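Halogenase PltM (PDB 6BZN) probably uses FAD to halogenate phenolic compounds, accepting chloride, bromide and iodide as the halide. Local coordinates at residues F146-A151 and A156-N161; G35-A40 and T356-I361; L50-A55 and V176-A181. All coordinates share one frame; numbering follows the deposited sequence.

Contact 1. Residues F146-A151 and A156-N161; sequences FALMIA and AESRQN
In the Rossmann-type FAD-binding fold, Ala151, near the end of helix 140-153, meets Ala156, just ahead of strand 157-159, the outermost strand of the parallel sheet on this side. Within the four residues after Ala151 the chain leaves the helix and comes back toward the strand. Ala156 N donates to Ala151 O at 3.1 Å, with an N-H...O angle of 147°. The two methyls lie side by side, Ala151 CB 4.0 Å from Ala156 CB. Alanine suits Ala151, which also fits against Ala40 and Ile51, and at Ala156 the methyl lies directly on the Ala151 carbonyl, Ala156 CB to Ala151 O being 3.4 Å.

One turn earlier in the helix, Leu148 reaches toward the strand. With CG anti to the backbone N (chi1 -177°), its CD2 extends to 4.2 Å from Ser158 OG. In one of its two conformers Gln160 bends at its second torsion (chi2 -95°), and the side chains of Leu148 and Gln160 slide past each other in opposite directions. In that conformer the amide has polar partners elsewhere, NE2 with Ser31 OG and OE1 with His57 N, and the side chain lies about 4 Å, at the nearest atoms, from that of the FAD-binding Asp53. Less certain than the rest, because it is known for this conformer only, is the contact that the bend gives to the helix: Gln160 NE2 stops 4.1 Å from Leu148 CD2.

Contact 2. Residues G35-A40 and T356-I361; sequences GALTGA and TTFESI
Thr38 and Ile361 make the close half of this buried helix pair, and Leu37 with Phe358 the looser half. The hydroxyl of Thr38 is wrapped by isoleucine: OG1 lies 3.4 Å from Ile361 CG1, 3.5 Å from Ile361 CD1 and 3.7 Å from Ile361 CG2. Ile361 presents both branches because CG1 stands beside the backbone N (chi1 -64°) while CG2 lies beside the carbonyl carbon. Threonine can bear such apolar company since its OG1 is hydrogen-bonded to Ala34 O, one turn back in its own helix.

Helix 33-44 follows the first strand of the Rossmann-type fold, and Gly35 fits the last glycine of a GxGxxG pattern; Ile33 and Ala34 bind FAD. Helix 352-374, which packs against it here, begins just after the FAD-binding Ser351 and carries FAD-binding Leu354 in its first turn.

Cutting Ile361 back to an alanine would probably open a gap beside Leu339 and Leu77 and strip most of the isoleucine's cover from the Thr38 hydroxyl. At the looser half a single approach remains, Leu37 CD1 to Phe358 CE1 at 4.0 Å, where the two side chains cross obliquely. This side is buried too: Leu74 touches both residues, and Leu73 also touches Phe358.

Contact 3. Residues L50-A55 and V176-A181; sequences LILDSA and VALSNA
Leu52 turns its CG anti to the carbonyl carbon (chi1 -62°) and extends CD1 to the tip of the chain, where it meets Val176 and Leu178. Val176 answers with CG1, which its first torsion of -179° sets anti to the backbone N; the methyl stops 4.0 Å from Leu52 CD1, the two side chains sliding past each other in opposite directions. Leu178 comes in across Leu52 at a slant, with its CD2 4.2 Å from the same Leu52 CD1. One methyl thus bridges two residues that alternate along strand 173-178 and so point to one face of it. Branched aliphatic residues suit a place where two layers touch only through side chains: the CA atoms of Leu52 and Leu178 are 9.8 Å apart.

The layers are the parallel sheet of the FAD-binding fold, here strand 49-52, and the three-stranded antiparallel meander 164-186. Such a meander is the familiar crossover between parallel strands in flavoproteins of this type; here it joins strand 157-159 to strand 188-191. Ile27 touches both Leu52 and Val176, and Ile162 also packs on Leu52.

Beyond the apolar patch each segment turns. Leu178 to Ala181 form a type II turn, in which Asn180 takes the left-handed backbone conformation that asparagine tolerates well. Asp53, an FAD-binding residue just past the end of strand 49-52, forms an Asx turn: its OD1 accepts from Ala55 N at 2.9 Å, nearly straight at 164°, the N-H coming from above the carboxylate plane. Its OD2 is held by a salt bridge to Arg59 and a hydrogen bond to Ser31 OG, so the carboxylate is fixed at both oxygens, and the arginine would be expected to stabilise its charged form.

From the N terminus the chain first supplies helix 33-44 to contact 2, then strand 49-52 to contact 3. It returns much later through helix 140-153 and strand 157-159, which close contact 1 as a short local loop. Residues 176-181 then complete contact 3, and only helix 352-374 closes contact 2. The loops therefore enclose one another without crossing, contact 2 widest and contact 1 innermost. Contact 1 adjoins both others: its helix packs on helix 33-44 through Ala36 and Ala40, while its strand pairs with 49-52. Contact 1 ties helix 140-153 to the sheet edge, contact 3 the sheet to the meander, and contact 2 helix 33-44 to helix 352-374.

Contact 1. Residues F146-A151 and A156-N161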
loop_
_atom_site.group_PDB
_atom_site.type_symbol
_atom_site.label_atom_id
_atom_site.label_comp_id
_atom_site.label_asym_id
_atom_site.label_seq_id
_atom_site.Cartn_x
_atom_site.Cartn_y
_atom_site.Cartn_z
ATOM N N PHE A 146 0.386 -18.210 -3.708
ATOM C CA PHE A 146 -0.604 -18.762 -2.764
ATOM C C PHE A 146 -2.005 -18.186 -2.990
ATOM O O PHE A 146 -2.979 -18.926 -3.009
ATOM C CB PHE A 146 -0.141 -18.522 -1.324
ATOM C CG PHE A 146 -1.046 -19.097 -0.282
ATOM C CD1 PHE A 146 -2.073 -18.326 0.266
ATOM C CD2 PHE A 146 -0.866 -20.390 0.174
ATOM C CE1 PHE A 146 -2.904 -18.850 1.249
ATOM C CE2 PHE A 146 -1.702 -20.924 1.141
ATOM C CZ PHE A 146 -2.715 -20.152 1.688
ATOM N N ALA A 147 -2.091 -16.871 -3.172
ATOM C CA ALA A 147 -3.358 -16.212 -3.469
ATOM C C ALA A 147 -3.996 -16.765 -4.741
ATOM O O ALA A 147 -5.200 -17.075 -4.746
ATOM C CB ALA A 147 -3.168 -14.699 -3.586
ATOM N N LEU A 148 -3.211 -16.923 -5.804
ATOM C CA LEU A 148 -3.763 -17.524 -7.022
ATOM C C LEU A 148 -4.283 -18.934 -6.746
ATOM O O LEU A 148 -5.317 -19.332 -7.276
ATOM C CB LEU A 148 -2.738 -17.570 -8.147
ATOM C CG LEU A 148 -3.257 -18.131 -9.480
ATOM C CD1 LEU A 148 -4.448 -17.336 -10.007
ATOM C CD2 LEU A 148 -2.143 -18.112 -10.504
ATOM N N MET A 149 -3.561 -19.696 -5.941
ATOM C CA MET A 149 -4.024 -21.036 -5.589
ATOM C C MET A 149 -5.389 -20.990 -4.887
ATOM O O MET A 149 -6.238 -21.849 -5.144
ATOM C CB MET A 149 -3.004 -21.787 -4.753
ATOM C CG MET A 149 -1.706 -22.079 -5.478
ATOM S SD MET A 149 -0.476 -22.707 -4.308
ATOM C CE MET A 149 1.030 -22.492 -5.264
ATOM N N ILE A 150 -5.627 -19.978 -4.049
ATOM C CA ILE A 150 -6.963 -19.806 -3.443
ATOM C C ILE A 150 -8.028 -19.716 -4.541
ATOM O O ILE A 150 -9.039 -20.419 -4.496
ATOM C CB ILE A 150 -7.089 -18.549 -2.549
ATOM C CG1 ILE A 150 -6.064 -18.594 -1.407
ATOM C CG2 ILE A 150 -8.509 -18.466 -1.984
ATOM C CD1 ILE A 150 -6.060 -17.387 -0.492
ATOM N N ALA A 151 -7.798 -18.834 -5.512
ATOM C CA ALA A 151 -8.752 -18.628 -6.605
ATOM C C ALA A 151 -9.008 -19.903 -7.404
ATOM O O ALA A 151 -10.163 -20.242 -7.703
ATOM C CB ALA A 151 -8.262 -17.544 -7.531
ATOM N N ALA A 156 -12.051 -20.500 -10.124
ATOM C CA ALA A 156 -11.612 -19.513 -11.102
ATOM C C ALA A 156 -10.683 -20.194 -12.110
ATOM O O ALA A 156 -9.849 -21.018 -11.725
ATOM C CB ALA A 156 -10.898 -18.351 -10.421
ATOM N N GLU A 157 -10.875 -19.908 -13.396
ATOM C CA GLU A 157 -9.943 -20.352 -14.433
ATOM C C GLU A 157 -8.848 -19.309 -14.584
ATOM O O GLU A 157 -9.102 -18.118 -14.420
ATOM C CB GLU A 157 -10.657 -20.578 -15.765
ATOM C CG GLU A 157 -9.755 -21.110 -16.877
ATOM C CD GLU A 157 -10.468 -21.292 -18.214
ATOM O OE1 GLU A 157 -11.722 -21.469 -18.205
ATOM O OE2 GLU A 157 -9.749 -21.258 -19.259
ATOM N N SER A 158 -7.641 -19.772 -14.896
ATOM C CA SER A 158 -6.472 -18.911 -15.061
ATOM C C SER A 158 -5.708 -19.332 -16.310
ATOM O O SER A 158 -5.485 -20.524 -16.508
ATOM C CB SER A 158 -5.553 -19.029 -13.857
ATOM O OG SER A 158 -4.322 -18.376 -14.092
ATOM N N ARG A 159 -5.343 -18.357 -17.139
ATOM C CA ARG A 159 -4.430 -18.555 -18.263
ATOM C C ARG A 159 -3.287 -17.577 -18.076
ATOM O O ARG A 159 -3.499 -16.351 -18.063
ATOM C CB ARG A 159 -5.115 -18.317 -19.602
ATOM C CG ARG A 159 -6.354 -19.159 -19.798
ATOM C CD ARG A 159 -6.924 -19.037 -21.203
ATOM N NE ARG A 159 -8.324 -19.458 -21.227
ATOM C CZ ARG A 159 -9.100 -19.505 -22.310
ATOM N NH1 ARG A 159 -8.632 -19.169 -23.504
ATOM N NH2 ARG A 159 -10.363 -19.893 -22.182
ATOM N N GLN A 160 -2.094 -18.150 -17.927
ATOM C CA GLN A 160 -0.836 -17.439 -17.742
ATOM C C GLN A 160 -0.090 -17.333 -19.055
ATOM O O GLN A 160 -0.380 -18.071 -20.002
ATOM C CB GLN A 160 0.053 -18.230 -16.782
ATOM C CG GLN A 160 -0.579 -18.537 -15.442
ATOM C CD GLN A 160 -0.196 -17.516 -14.403
ATOM O OE1 GLN A 160 0.890 -17.595 -13.839
ATOM N NE2 GLN A 160 -1.072 -16.546 -14.152
ATOM N N ASN A 161 0.881 -16.423 -19.102
ATOM C CA ASN A 161 1.757 -16.278 -20.270
ATOM C C ASN A 161 1.000 -16.050 -21.589
ATOM O O ASN A 161 1.415 -16.534 -22.638
ATOM C CB ASN A 161 2.689 -17.504 -20.365
ATOM C CG ASN A 161 3.928 -17.230 -21.181
ATOM O OD1 ASN A 161 4.405 -16.100 -21.239
ATOM N ND2 ASN A 161 4.468 -18.271 -21.807
#

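Contact 2. Residues G35-A40 and T356-I361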
loop_
_atom_site.group_PDB
_atom_site.type_symbol
_atom_site.label_atom_id
_atom_site.label_comp_id
_atom_site.label_asym_id
_atom_site.label_seq_id
_atom_site.Cartn_x
_atom_site.Cartn_y
_atom_site.Cartn_z
ATOM N N GLY A 35 -5.789 -9.512 -8.381
ATOM C CA GLY A 35 -6.591 -10.299 -9.334
ATOM C C GLY A 35 -7.022 -11.636 -8.755
ATOM O O GLY A 35 -8.165 -12.073 -8.932
ATOM N N ALA A 36 -6.104 -12.273 -8.038
ATOM C CA ALA A 36 -6.365 -13.564 -7.428
ATOM C C ALA A 36 -7.448 -13.498 -6.351
ATOM O O ALA A 36 -8.334 -14.343 -6.315
ATOM C CB ALA A 36 -5.096 -14.132 -6.836
ATOM N N LEU A 37 -7.365 -12.520 -5.453
ATOM C CA LEU A 37 -8.381 -12.414 -4.404
ATOM C C LEU A 37 -9.750 -12.040 -4.961
ATOM O O LEU A 37 -10.767 -12.577 -4.506
ATOM C CB LEU A 37 -7.965 -11.427 -3.319
ATOM C CG LEU A 37 -6.732 -11.837 -2.528
ATOM C CD1 LEU A 37 -6.439 -10.746 -1.501
ATOM C CD2 LEU A 37 -6.897 -13.182 -1.847
ATOM N N THR A 38 -9.771 -11.116 -5.918
ATOM C CA THR A 38 -10.985 -10.793 -6.657
ATOM C C THR A 38 -11.590 -12.045 -7.285
ATOM O O THR A 38 -12.793 -12.304 -7.134
ATOM C CB THR A 38 -10.726 -9.714 -7.721
ATOM O OG1 THR A 38 -10.139 -8.565 -7.088
ATOM C CG2 THR A 38 -12.013 -9.324 -8.411
ATOM N N GLY A 39 -10.758 -12.843 -7.941
ATOM C CA GLY A 39 -11.245 -14.049 -8.605
ATOM C C GLY A 39 -11.763 -15.070 -7.617
ATOM O O GLY A 39 -12.774 -15.729 -7.872
ATOM N N ALA A 40 -11.082 -15.194 -6.479
ATOM C CA ALA A 40 -11.494 -16.150 -5.481
ATOM C C ALA A 40 -12.869 -15.813 -4.918
ATOM O O ALA A 40 -13.730 -16.681 -4.846
ATOM C CB ALA A 40 -10.479 -16.228 -4.368
ATOM N N THR A 356 -5.643 0.499 -0.243
ATOM C CA THR A 356 -6.633 0.937 -1.218
ATOM C C THR A 356 -7.111 -0.253 -2.053
ATOM O O THR A 356 -8.320 -0.402 -2.287
ATOM C CB THR A 356 -6.070 2.036 -2.130
ATOM O OG1 THR A 356 -5.507 3.084 -1.325
ATOM C CG2 THR A 356 -7.139 2.608 -3.013
ATOM N N THR A 357 -6.166 -1.101 -2.469
ATOM C CA THR A 357 -6.480 -2.327 -3.217
ATOM C C THR A 357 -7.492 -3.244 -2.515
ATOM O O THR A 357 -8.506 -3.624 -3.110
ATOM C CB THR A 357 -5.200 -3.109 -3.547
ATOM O OG1 THR A 357 -4.382 -2.316 -4.410
ATOM C CG2 THR A 357 -5.507 -4.449 -4.248
ATOM N N PHE A 358 -7.218 -3.628 -1.272
ATOM C CA PHE A 358 -8.081 -4.596 -0.607
ATOM C C PHE A 358 -9.440 -3.989 -0.309
ATOM O O PHE A 358 -10.460 -4.680 -0.393
ATOM C CB PHE A 358 -7.441 -5.155 0.676
ATOM C CG PHE A 358 -6.133 -5.886 0.452
ATOM C CD1 PHE A 358 -5.879 -6.590 -0.718
ATOM C CD2 PHE A 358 -5.164 -5.897 1.442
ATOM C CE1 PHE A 358 -4.675 -7.253 -0.900
ATOM C CE2 PHE A 358 -3.952 -6.562 1.261
ATOM C CZ PHE A 358 -3.705 -7.228 0.084
ATOM N N GLU A 359 -9.467 -2.706 0.036
ATOM C CA GLU A 359 -10.753 -2.041 0.301
ATOM C C GLU A 359 -11.569 -1.958 -0.980
ATOM O O GLU A 359 -12.779 -2.198 -0.959
ATOM C CB GLU A 359 -10.588 -0.656 0.922
ATOM C CG GLU A 359 -11.954 -0.080 1.297
ATOM C CD GLU A 359 -11.904 1.225 2.053
ATOM O OE1 GLU A 359 -10.864 1.522 2.677
ATOM O OE2 GLU A 359 -12.936 1.949 2.019
ATOM N N SER A 360 -10.911 -1.672 -2.098
ATOM C CA SER A 360 -11.629 -1.562 -3.375
ATOM C C SER A 360 -12.253 -2.898 -3.777
ATOM O O SER A 360 -13.389 -2.950 -4.273
ATOM C CB SER A 360 -10.708 -1.018 -4.487
ATOM O OG SER A 360 -11.474 -0.723 -5.639
ATOM N N ILE A 361 -11.533 -3.994 -3.543
ATOM C CA ILE A 361 -12.077 -5.332 -3.841
ATOM C C ILE A 361 -13.320 -5.587 -2.985
ATOM O O ILE A 361 -14.349 -6.070 -3.467
ATOM C CB ILE A 361 -11.033 -6.445 -3.641
ATOM C CG1 ILE A 361 -9.879 -6.259 -4.629
ATOM C CG2 ILE A 361 -11.651 -7.836 -3.806
ATOM C CD1 ILE A 361 -8.638 -7.057 -4.267
#

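Contact 3. Residues L50-A55 and V176-A181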
loop_
_atom_site.group_PDB
_atom_site.type_symbol
_atom_site.label_atom_id
_atom_site.label_comp_id
_atom_site.label_asym_id
_atom_site.label_seq_id
_atom_site.Cartn_x
_atom_site.Cartn_y
_atom_site.Cartn_z
ATOM N N LEU A 50 -12.571 -15.862 -15.283
ATOM C CA LEU A 50 -11.357 -16.139 -16.033
ATOM C C LEU A 50 -10.327 -15.075 -15.696
ATOM O O LEU A 50 -10.570 -13.870 -15.910
ATOM C CB LEU A 50 -11.611 -16.115 -17.536
ATOM C CG LEU A 50 -10.373 -16.353 -18.416
ATOM C CD1 LEU A 50 -9.728 -17.705 -18.103
ATOM C CD2 LEU A 50 -10.752 -16.250 -19.886
ATOM N N ILE A 51 -9.189 -15.524 -15.170
ATOM C CA ILE A 51 -8.068 -14.658 -14.880
ATOM C C ILE A 51 -7.035 -14.791 -15.993
ATOM O O ILE A 51 -6.581 -15.901 -16.284
ATOM C CB ILE A 51 -7.430 -15.016 -13.522
ATOM C CG1 ILE A 51 -8.467 -14.891 -12.410
ATOM C CG2 ILE A 51 -6.226 -14.134 -13.234
ATOM C CD1 ILE A 51 -7.993 -15.420 -11.074
ATOM N N LEU A 52 -6.658 -13.665 -16.587
ATOM C CA LEU A 52 -5.677 -13.612 -17.684
ATOM C C LEU A 52 -4.452 -12.868 -17.235
ATOM O O LEU A 52 -4.588 -11.819 -16.639
ATOM C CB LEU A 52 -6.267 -12.852 -18.865
ATOM C CG LEU A 52 -7.515 -13.453 -19.491
ATOM C CD1 LEU A 52 -8.033 -12.531 -20.588
ATOM C CD2 LEU A 52 -7.251 -14.861 -20.022
ATOM N N ASP A 53 -3.258 -13.385 -17.522
ATOM C CA ASP A 53 -2.025 -12.659 -17.213
ATOM C C ASP A 53 -0.985 -12.903 -18.293
ATOM O O ASP A 53 -0.798 -14.051 -18.717
ATOM C CB ASP A 53 -1.456 -13.109 -15.859
ATOM C CG ASP A 53 -0.514 -12.064 -15.228
ATOM O OD1 ASP A 53 0.140 -11.284 -15.969
ATOM O OD2 ASP A 53 -0.437 -12.022 -13.976
ATOM N N SER A 54 -0.299 -11.841 -18.706
ATOM C CA SER A 54 0.801 -11.966 -19.668
ATOM C C SER A 54 2.045 -12.540 -19.003
ATOM O O SER A 54 2.901 -13.126 -19.668
ATOM C CB SER A 54 1.125 -10.630 -20.340
ATOM O OG SER A 54 1.501 -9.665 -19.377
ATOM N N ALA A 55 2.150 -12.367 -17.687
ATOM C CA ALA A 55 3.269 -12.910 -16.929
ATOM C C ALA A 55 2.925 -14.320 -16.452
ATOM O O ALA A 55 1.843 -14.848 -16.743
ATOM C CB ALA A 55 3.570 -12.002 -15.749
ATOM N N VAL A 176 -12.550 -10.425 -25.406
ATOM C CA VAL A 176 -11.102 -10.343 -25.365
ATOM C C VAL A 176 -10.541 -11.322 -26.393
ATOM O O VAL A 176 -10.824 -12.518 -26.335
ATOM C CB VAL A 176 -10.535 -10.635 -23.953
ATOM C CG1 VAL A 176 -9.011 -10.513 -23.956
ATOM C CG2 VAL A 176 -11.143 -9.675 -22.928
ATOM N N ALA A 177 -9.763 -10.787 -27.330
ATOM C CA ALA A 177 -9.071 -11.594 -28.320
ATOM C C ALA A 177 -7.696 -11.929 -27.773
ATOM O O ALA A 177 -7.046 -11.076 -27.159
ATOM C CB ALA A 177 -8.958 -10.834 -29.629
ATOM N N LEU A 178 -7.261 -13.169 -28.000
ATOM C CA LEU A 178 -6.007 -13.707 -27.473
ATOM C C LEU A 178 -5.158 -14.246 -28.625
ATOM O O LEU A 178 -5.706 -14.803 -29.573
ATOM C CB LEU A 178 -6.317 -14.847 -26.500
ATOM C CG LEU A 178 -7.247 -14.504 -25.336
ATOM C CD1 LEU A 178 -7.794 -15.761 -24.665
ATOM C CD2 LEU A 178 -6.517 -13.622 -24.339
ATOM N N SER A 179 -3.836 -14.099 -28.549
ATOM C CA SER A 179 -2.958 -14.669 -29.591
ATOM C C SER A 179 -3.025 -16.191 -29.514
ATOM O O SER A 179 -2.964 -16.753 -28.422
ATOM C CB SER A 179 -1.507 -14.207 -29.428
ATOM O OG SER A 179 -1.420 -12.790 -29.409
ATOM N N ASN A 180 -3.182 -16.842 -30.667
ATOM C CA ASN A 180 -3.202 -18.312 -30.759
ATOM C C ASN A 180 -4.297 -18.996 -29.911
ATOM O O ASN A 180 -4.083 -20.072 -29.331
ATOM C CB ASN A 180 -1.803 -18.885 -30.437
ATOM C CG ASN A 180 -0.721 -18.370 -31.383
ATOM O OD1 ASN A 180 -0.993 -18.022 -32.537
ATOM N ND2 ASN A 180 0.517 -18.338 -30.901
ATOM N N ALA A 181 -5.468 -18.362 -29.847
ATOM C CA ALA A 181 -6.638 -18.941 -29.186
ATOM C C ALA A 181 -7.900 -18.209 -29.611
ATOM O O ALA A 181 -7.838 -17.070 -30.063
ATOM C CB ALA A 181 -6.484 -18.877 -27.675
#